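Local coordinates for protein transcriptional regulator, LacI family (Corynebacterium glutamicum, PDB 3H5T) that activates transcription of the inositol phosphate synthase gene ino1 in response to inositol by binding a palindromic promoter motif, and so helps regulate cell wall biogenesis, at residues S196-R201 with N215-Q221; C274-A280 with L300-T306. All coordinates share one frame. Numbering follows the deposited sequence.

Contact 1. Residues S196-R201 with N215-Q221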
ATOM      1  N   SER A 196     -11.180  10.991   3.357  1.00 25.48           N
ATOM      2  CA  SER A 196      -9.773  10.866   2.984  1.00 22.59           C
ATOM      3  C   SER A 196      -8.844  10.810   4.170  1.00 20.20           C
ATOM      4  O   SER A 196      -9.222  11.164   5.293  1.00 19.59           O
ATOM      5  CB  SER A 196      -9.339  12.061   2.130  1.00 24.43           C
ATOM      6  OG  SER A 196      -9.829  11.954   0.807  1.00 32.48           O
ATOM      7  N   ILE A 197      -7.618  10.366   3.916  1.00 17.92           N
ATOM      8  CA  ILE A 197      -6.606  10.353   4.962  1.00 18.35           C
ATOM      9  C   ILE A 197      -5.717  11.579   4.700  1.00 17.28           C
ATOM     10  O   ILE A 197      -6.060  12.408   3.858  1.00 18.72           O
ATOM     11  CB  ILE A 197      -5.802   9.015   4.990  1.00 19.30           C
ATOM     12  CG1 ILE A 197      -5.298   8.628   3.601  1.00 16.78           C
ATOM     13  CG2 ILE A 197      -6.690   7.904   5.538  1.00 18.92           C
ATOM     14  CD1 ILE A 197      -4.369   7.441   3.637  1.00 15.37           C
ATOM     15  N   ARG A 198      -4.593  11.703   5.398  1.00 18.05           N
ATOM     16  CA  ARG A 198      -3.720  12.880   5.270  1.00 17.10           C
ATOM     17  C   ARG A 198      -3.567  13.542   3.900  1.00 18.05           C
ATOM     18  O   ARG A 198      -3.094  12.931   2.947  1.00 18.99           O
ATOM     19  CB  ARG A 198      -2.335  12.572   5.823  1.00 17.92           C
ATOM     20  CG  ARG A 198      -1.529  13.818   6.183  1.00 16.60           C
ATOM     21  CD  ARG A 198      -0.246  13.441   6.894  1.00 14.84           C
ATOM     22  NE  ARG A 198      -0.499  12.478   7.968  1.00 14.92           N
ATOM     23  CZ  ARG A 198       0.130  11.311   8.083  1.00 13.73           C
ATOM     24  NH1 ARG A 198       1.050  10.959   7.200  1.00 11.81           N
ATOM     25  NH2 ARG A 198      -0.171  10.486   9.071  1.00 13.81           N
ATOM     26  N   LEU A 199      -3.964  14.811   3.823  1.00 18.17           N
ATOM     27  CA  LEU A 199      -3.868  15.580   2.587  1.00 18.79           C
ATOM     28  C   LEU A 199      -2.657  16.526   2.574  1.00 20.39           C
ATOM     29  O   LEU A 199      -2.187  16.906   1.501  1.00 21.43           O
ATOM     30  CB  LEU A 199      -5.162  16.383   2.356  1.00 13.98           C
ATOM     31  CG  LEU A 199      -6.396  15.611   1.838  1.00 14.51           C
ATOM     32  CD1 LEU A 199      -7.694  16.388   2.101  1.00  8.16           C
ATOM     33  CD2 LEU A 199      -6.227  15.335   0.348  1.00 12.75           C
ATOM     34  N   ASP A 200      -2.149  16.895   3.750  1.00 20.20           N
ATOM     35  CA  ASP A 200      -1.011  17.806   3.830  1.00 23.26           C
ATOM     36  C   ASP A 200      -0.266  17.740   5.172  1.00 24.04           C
ATOM     37  O   ASP A 200      -0.704  17.060   6.097  1.00 25.12           O
ATOM     38  CB  ASP A 200      -1.482  19.244   3.583  1.00 24.33           C
ATOM     39  CG  ASP A 200      -0.461  20.068   2.818  1.00 28.11           C
ATOM     40  OD1 ASP A 200       0.751  19.756   2.903  1.00 28.41           O
ATOM     41  OD2 ASP A 200      -0.868  21.032   2.135  1.00 30.73           O
ATOM     42  N   ARG A 201       0.851  18.460   5.273  1.00 25.55           N
ATOM     43  CA  ARG A 201       1.653  18.481   6.501  1.00 27.83           C
ATOM     44  C   ARG A 201       0.887  19.084   7.675  1.00 27.15           C
ATOM     45  O   ARG A 201       0.852  18.512   8.769  1.00 27.55           O
ATOM     46  CB  ARG A 201       2.945  19.286   6.311  1.00 30.10           C
ATOM     47  CG  ARG A 201       3.820  18.855   5.149  1.00 36.67           C
ATOM     48  CD  ARG A 201       5.108  19.685   5.101  1.00 39.81           C
ATOM     49  NE  ARG A 201       6.137  19.201   6.022  1.00 43.00           N
ATOM     50  CZ  ARG A 201       7.079  19.973   6.562  1.00 45.47           C
ATOM     51  NH1 ARG A 201       7.122  21.272   6.280  1.00 46.27           N
ATOM     52  NH2 ARG A 201       7.987  19.446   7.379  1.00 44.68           N
ATOM     53  N   ASN A 215      -4.272  22.718  -2.504  1.00 28.61           N
ATOM     54  CA  ASN A 215      -2.848  22.828  -2.174  1.00 25.74           C
ATOM     55  C   ASN A 215      -2.292  21.543  -1.562  1.00 25.88           C
ATOM     56  O   ASN A 215      -1.121  21.484  -1.172  1.00 27.12           O
ATOM     57  CB  ASN A 215      -2.625  23.987  -1.197  1.00 26.22           C
ATOM     58  CG  ASN A 215      -2.882  25.344  -1.828  1.00 26.35           C
ATOM     59  OD1 ASN A 215      -2.131  25.787  -2.684  1.00 28.53           O
ATOM     60  ND2 ASN A 215      -3.946  26.006  -1.404  1.00 27.72           N
ATOM     61  N   ALA A 216      -3.132  20.516  -1.484  1.00 23.04           N
ATOM     62  CA  ALA A 216      -2.736  19.233  -0.926  1.00 20.23           C
ATOM     63  C   ALA A 216      -1.444  18.714  -1.563  1.00 20.97           C
ATOM     64  O   ALA A 216      -1.341  18.605  -2.793  1.00 20.83           O
ATOM     65  CB  ALA A 216      -3.859  18.220  -1.117  1.00 18.43           C
ATOM     66  N   GLN A 217      -0.465  18.393  -0.721  1.00 19.46           N
ATOM     67  CA  GLN A 217       0.816  17.878  -1.191  1.00 20.00           C
ATOM     68  C   GLN A 217       0.821  16.349  -1.190  1.00 19.50           C
ATOM     69  O   GLN A 217       1.721  15.717  -1.740  1.00 17.17           O
ATOM     70  CB  GLN A 217       1.967  18.395  -0.318  1.00 22.59           C
ATOM     71  CG  GLN A 217       2.220  19.894  -0.413  1.00 25.62           C
ATOM     72  CD  GLN A 217       2.372  20.356  -1.846  1.00 29.95           C
ATOM     73  OE1 GLN A 217       3.210  19.845  -2.597  1.00 33.19           O
ATOM     74  NE2 GLN A 217       1.555  21.322  -2.240  1.00 31.00           N
ATOM     75  N   TYR A 218      -0.173  15.747  -0.556  1.00 18.47           N
ATOM     76  CA  TYR A 218      -0.238  14.301  -0.550  1.00 19.08           C
ATOM     77  C   TYR A 218      -1.018  13.861  -1.776  1.00 19.46           C
ATOM     78  O   TYR A 218      -2.234  13.702  -1.735  1.00 18.73           O
ATOM     79  CB  TYR A 218      -0.898  13.776   0.733  1.00 19.32           C
ATOM     80  CG  TYR A 218       0.049  13.659   1.920  1.00 18.74           C
ATOM     81  CD1 TYR A 218       0.882  12.543   2.069  1.00 16.32           C
ATOM     82  CD2 TYR A 218       0.127  14.676   2.881  1.00 16.71           C
ATOM     83  CE1 TYR A 218       1.775  12.442   3.143  1.00 17.00           C
ATOM     84  CE2 TYR A 218       1.009  14.590   3.953  1.00 17.78           C
ATOM     85  CZ  TYR A 218       1.835  13.472   4.081  1.00 20.71           C
ATOM     86  OH  TYR A 218       2.728  13.400   5.129  1.00 17.88           O
ATOM     87  N   GLN A 219      -0.306  13.705  -2.888  1.00 22.23           N
ATOM     88  CA  GLN A 219      -0.918  13.241  -4.128  1.00 23.44           C
ATOM     89  C   GLN A 219      -1.504  11.880  -3.735  1.00 24.47           C
ATOM     90  O   GLN A 219      -1.173  11.360  -2.676  1.00 27.35           O
ATOM     91  CB  GLN A 219       0.171  13.095  -5.196  1.00 25.46           C
ATOM     92  CG  GLN A 219       0.978  14.373  -5.419  1.00 25.93           C
ATOM     93  CD  GLN A 219       2.321  14.124  -6.101  1.00 27.59           C
ATOM     94  OE1 GLN A 219       3.018  15.066  -6.485  1.00 29.07           O
ATOM     95  NE2 GLN A 219       2.690  12.859  -6.247  1.00 25.29           N
ATOM     96  N   VAL A 220      -2.347  11.294  -4.571  1.00 23.87           N
ATOM     97  CA  VAL A 220      -2.993  10.013  -4.250  1.00 22.47           C
ATOM     98  C   VAL A 220      -4.294  10.433  -3.580  1.00 21.87           C
ATOM     99  O   VAL A 220      -5.368  10.269  -4.153  1.00 21.55           O
ATOM    100  CB  VAL A 220      -2.162   9.112  -3.257  1.00 21.89           C
ATOM    101  CG1 VAL A 220      -2.939   7.849  -2.898  1.00 20.59           C
ATOM    102  CG2 VAL A 220      -0.844   8.709  -3.878  1.00 21.98           C
ATOM    103  N   GLN A 221      -4.193  11.001  -2.381  1.00 21.00           N
ATOM    104  CA  GLN A 221      -5.376  11.472  -1.680  1.00 20.84           C
ATOM    105  C   GLN A 221      -6.021  12.545  -2.540  1.00 20.33           C
ATOM    106  O   GLN A 221      -7.183  12.441  -2.908  1.00 22.08           O
ATOM    107  CB  GLN A 221      -4.999  12.067  -0.331  1.00 21.68           C
ATOM    108  CG  GLN A 221      -4.424  11.059   0.618  1.00 24.24           C
ATOM    109  CD  GLN A 221      -5.281   9.832   0.697  1.00 24.77           C
ATOM    110  OE1 GLN A 221      -6.448   9.912   1.064  1.00 26.41           O
ATOM    111  NE2 GLN A 221      -4.713   8.683   0.340  1.00 27.05           N
TER
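The ring of Y218 sets its edge against the backbone of L199-R201. Its rim meets the chain around D200, with CD2 of Y218 3.3 Å from N of D200. CB of R198 lies over one ring face, and CD of R198 is 3.4 Å from CE2 of Y218. The guanidinium continues past the ring, forms a salt bridge with E77 and makes a cation-pi contact with W248. Y218 is the centre of an inverse gamma turn. N of Y218 donates a hydrogen bond to O of L199 (3.1 Å). L199 and Y218 also have the nearest CA atoms across the segments, 5.0 Å apart.

Residues 196-201 carry the last residues of strand 192-197 into the loop that follows. This is the middle strand of the five-stranded sheet in a periplasmic-binding-protein-like domain. Residues 215-221 return from helix 210-214 to the start of helix 221-235. The contact therefore closes the excursion between this strand and that helix. Q221, in the first turn of helix 221-235, reaches back to the strand end. N of I197 donates to OE1 of Q221 (3.1 Å), although the position of that oxygen is less certain. L199 adds an apolar patch: its CD2 is 4.0 Å from CB of A216 and 3.6 Å from CB of Q221.

At the outer end, the D200 carboxylate accepts a hydrogen bond from the next residue, N of R201 to OD1 of D200 (2.7 Å). The same OD1 is 3.6 Å from CG of Q217. On the facing segment, NE2 of Q217 donates a hydrogen bond to O of N215 (2.9 Å).

Contact 2. Residues C274-A280 with L300-T306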
ATOM      1  N   CYS A 274     -14.849   6.429  -0.136  1.00 24.34           N
ATOM      2  CA  CYS A 274     -13.604   6.504   0.613  1.00 22.20           C
ATOM      3  C   CYS A 274     -12.386   6.395  -0.289  1.00 20.73           C
ATOM      4  O   CYS A 274     -12.395   5.687  -1.291  1.00 22.28           O
ATOM      5  CB  CYS A 274     -13.541   5.386   1.649  1.00 21.10           C
ATOM      6  SG  CYS A 274     -14.830   5.458   2.859  1.00 27.13           S
ATOM      7  N   THR A 275     -11.328   7.083   0.104  1.00 19.92           N
ATOM      8  CA  THR A 275     -10.076   7.097  -0.624  1.00 20.32           C
ATOM      9  C   THR A 275      -9.236   5.859  -0.295  1.00 22.04           C
ATOM     10  O   THR A 275      -8.308   5.504  -1.038  1.00 20.52           O
ATOM     11  CB  THR A 275      -9.291   8.366  -0.263  1.00 20.35           C
ATOM     12  OG1 THR A 275      -9.886   9.492  -0.923  1.00 21.93           O
ATOM     13  CG2 THR A 275      -7.846   8.244  -0.668  1.00 23.25           C
ATOM     14  N   VAL A 276      -9.573   5.201   0.811  1.00 20.95           N
ATOM     15  CA  VAL A 276      -8.837   4.018   1.242  1.00 23.94           C
ATOM     16  C   VAL A 276      -9.754   3.049   2.011  1.00 24.59           C
ATOM     17  O   VAL A 276     -10.593   3.492   2.791  1.00 25.10           O
ATOM     18  CB  VAL A 276      -7.625   4.465   2.117  1.00 24.53           C
ATOM     19  CG1 VAL A 276      -7.734   3.913   3.531  1.00 25.21           C
ATOM     20  CG2 VAL A 276      -6.343   4.040   1.457  1.00 24.40           C
ATOM     21  N   ASP A 277      -9.602   1.740   1.784  1.00 24.87           N
ATOM     22  CA  ASP A 277     -10.440   0.733   2.456  1.00 24.74           C
ATOM     23  C   ASP A 277     -10.586   0.960   3.959  1.00 24.41           C
ATOM     24  O   ASP A 277     -11.672   0.777   4.515  1.00 24.26           O
ATOM     25  CB  ASP A 277      -9.893  -0.686   2.254  1.00 26.22           C
ATOM     26  CG  ASP A 277     -10.188  -1.250   0.877  1.00 28.91           C
ATOM     27  OD1 ASP A 277     -10.940  -0.620   0.102  1.00 27.26           O
ATOM     28  OD2 ASP A 277      -9.662  -2.345   0.578  1.00 30.65           O
ATOM     29  N   ALA A 278      -9.491   1.336   4.613  1.00 22.47           N
ATOM     30  CA  ALA A 278      -9.506   1.570   6.053  1.00 22.56           C
ATOM     31  C   ALA A 278     -10.651   2.489   6.433  1.00 23.51           C
ATOM     32  O   ALA A 278     -11.366   2.232   7.403  1.00 24.06           O
ATOM     33  CB  ALA A 278      -8.187   2.176   6.503  1.00 21.11           C
ATOM     34  N   LEU A 279     -10.816   3.562   5.663  1.00 23.66           N
ATOM     35  CA  LEU A 279     -11.873   4.534   5.912  1.00 23.56           C
ATOM     36  C   LEU A 279     -13.253   3.904   5.763  1.00 24.74           C
ATOM     37  O   LEU A 279     -14.176   4.226   6.517  1.00 24.98           O
ATOM     38  CB  LEU A 279     -11.744   5.724   4.958  1.00 18.96           C
ATOM     39  CG  LEU A 279     -10.634   6.737   5.231  1.00 19.54           C
ATOM     40  CD1 LEU A 279     -10.579   7.716   4.080  1.00 18.03           C
ATOM     41  CD2 LEU A 279     -10.893   7.474   6.537  1.00 18.20           C
ATOM     42  N   ALA A 280     -13.393   3.019   4.782  1.00 24.16           N
ATOM     43  CA  ALA A 280     -14.666   2.345   4.567  1.00 25.96           C
ATOM     44  C   ALA A 280     -15.003   1.505   5.799  1.00 25.29           C
ATOM     45  O   ALA A 280     -16.151   1.442   6.207  1.00 26.67           O
ATOM     46  CB  ALA A 280     -14.599   1.454   3.316  1.00 25.26           C
ATOM     47  N   LEU A 300     -21.374   2.508   0.319  1.00 36.53           N
ATOM     48  CA  LEU A 300     -20.001   2.971   0.465  1.00 35.87           C
ATOM     49  C   LEU A 300     -19.030   2.237  -0.450  1.00 34.51           C
ATOM     50  O   LEU A 300     -19.240   1.077  -0.794  1.00 35.48           O
ATOM     51  CB  LEU A 300     -19.549   2.851   1.927  1.00 35.59           C
ATOM     52  CG  LEU A 300     -19.167   1.493   2.506  1.00 35.78           C
ATOM     53  CD1 LEU A 300     -17.844   1.088   1.932  1.00 37.76           C
ATOM     54  CD2 LEU A 300     -19.042   1.570   4.022  1.00 36.71           C
ATOM     55  N   THR A 301     -17.970   2.930  -0.844  1.00 32.93           N
ATOM     56  CA  THR A 301     -16.957   2.363  -1.719  1.00 31.35           C
ATOM     57  C   THR A 301     -15.594   2.493  -1.050  1.00 30.05           C
ATOM     58  O   THR A 301     -15.384   3.372  -0.216  1.00 30.06           O
ATOM     59  CB  THR A 301     -16.924   3.093  -3.079  1.00 32.57           C
ATOM     60  OG1 THR A 301     -18.230   3.073  -3.668  1.00 34.56           O
ATOM     61  CG2 THR A 301     -15.970   2.403  -4.022  1.00 35.71           C
ATOM     62  N   GLY A 302     -14.674   1.604  -1.409  1.00 28.49           N
ATOM     63  CA  GLY A 302     -13.345   1.645  -0.837  1.00 27.08           C
ATOM     64  C   GLY A 302     -12.289   1.696  -1.923  1.00 27.13           C
ATOM     65  O   GLY A 302     -12.620   1.864  -3.094  1.00 26.97           O
ATOM     66  N   PHE A 303     -11.023   1.563  -1.533  1.00 25.68           N
ATOM     67  CA  PHE A 303      -9.908   1.577  -2.470  1.00 25.70           C
ATOM     68  C   PHE A 303      -8.714   0.890  -1.804  1.00 26.81           C
ATOM     69  O   PHE A 303      -8.292   1.293  -0.721  1.00 27.46           O
ATOM     70  CB  PHE A 303      -9.534   3.018  -2.856  1.00 23.69           C
ATOM     71  CG  PHE A 303      -8.585   3.112  -4.028  1.00 23.38           C
ATOM     72  CD1 PHE A 303      -9.007   3.662  -5.239  1.00 23.37           C
ATOM     73  CD2 PHE A 303      -7.274   2.640  -3.931  1.00 23.12           C
ATOM     74  CE1 PHE A 303      -8.139   3.745  -6.334  1.00 21.89           C
ATOM     75  CE2 PHE A 303      -6.395   2.717  -5.024  1.00 21.50           C
ATOM     76  CZ  PHE A 303      -6.827   3.267  -6.223  1.00 22.49           C
ATOM     77  N   ASP A 304      -8.203  -0.149  -2.469  1.00 26.88           N
ATOM     78  CA  ASP A 304      -7.056  -0.960  -2.041  1.00 27.15           C
ATOM     79  C   ASP A 304      -7.277  -2.437  -2.326  1.00 28.06           C
ATOM     80  O   ASP A 304      -6.473  -3.076  -3.010  1.00 26.52           O
ATOM     81  CB  ASP A 304      -6.745  -0.796  -0.550  1.00 27.44           C
ATOM     82  CG  ASP A 304      -5.707   0.275  -0.290  1.00 26.86           C
ATOM     83  OD1 ASP A 304      -5.098   0.744  -1.273  1.00 30.66           O
ATOM     84  OD2 ASP A 304      -5.495   0.640   0.887  1.00 24.19           O
ATOM     85  N   GLY A 305      -8.367  -2.977  -1.788  1.00 28.29           N
ATOM     86  CA  GLY A 305      -8.670  -4.382  -1.986  1.00 28.72           C
ATOM     87  C   GLY A 305      -7.969  -5.284  -0.984  1.00 29.62           C
ATOM     88  O   GLY A 305      -7.542  -6.384  -1.333  1.00 29.77           O
ATOM     89  N   THR A 306      -7.847  -4.828   0.261  1.00 30.13           N
ATOM     90  CA  THR A 306      -7.193  -5.625   1.293  1.00 30.39           C
ATOM     91  C   THR A 306      -7.999  -6.894   1.525  1.00 31.28           C
ATOM     92  O   THR A 306      -9.176  -6.967   1.174  1.00 31.61           O
ATOM     93  CB  THR A 306      -7.064  -4.847   2.645  1.00 31.53           C
ATOM     94  OG1 THR A 306      -8.365  -4.578   3.191  1.00 30.33           O
ATOM     95  CG2 THR A 306      -6.326  -3.523   2.432  1.00 32.18           C
TER
HETATM   96  O   HOH W   1      -6.773   0.732   3.487  1.00 19.57           O
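Hydrogen bonds between backbone atoms set the alignment. N of C274 donates to O of T301 (3.1 Å), a bond between adjacent parallel strands. Three residues on, N of D277 donates to O of F303 (2.9 Å), while CA of V276 makes a CH...O contact with the same oxygen (3.4 Å).

The D277 carboxylate holds the loop after the strand. Its OD2 accepts from N of G305 (2.8 Å) and N of T306 (3.1 Å), and its OD1 is hydrogen-bonded to OG1 of T316. A water links N of A278 (3.0 Å) to OD2 of D304 (2.9 Å).

Apolar contact is small: CB of A280 meets CD1 of L300 at 3.5 Å. G302 carries no side chain here; a CB would clash with OD1 of D277.

Strand 271-274, helix 277-289 and strand 299-302 form a beta-alpha-beta unit. Here the N-terminal turn of its helix lies against the C-terminal end of its second strand, as in the Rossmann-like domains of the LacI family.

Overall arrangement
Both contacts lie at the C-terminal ends of parallel strands in the same five-stranded sheet. Contact 1 uses the middle strand, 192-197, and contact 2 uses strands 271-274 and 299-302, the latter at the sheet edge. Contact 2 is buried, whereas contact 1 is partly buried and reaches the surface around N215. Contact 1 depends on an aromatic ring, an aliphatic patch and two cross-segment hydrogen bonds. Contact 2 is more polar, with one carboxylate bonding successive backbone amides. The two meet where OG of S196 and OG1 of T275 lie 3.0 Å apart, probably hydrogen-bonded, and where L279 packs on S196.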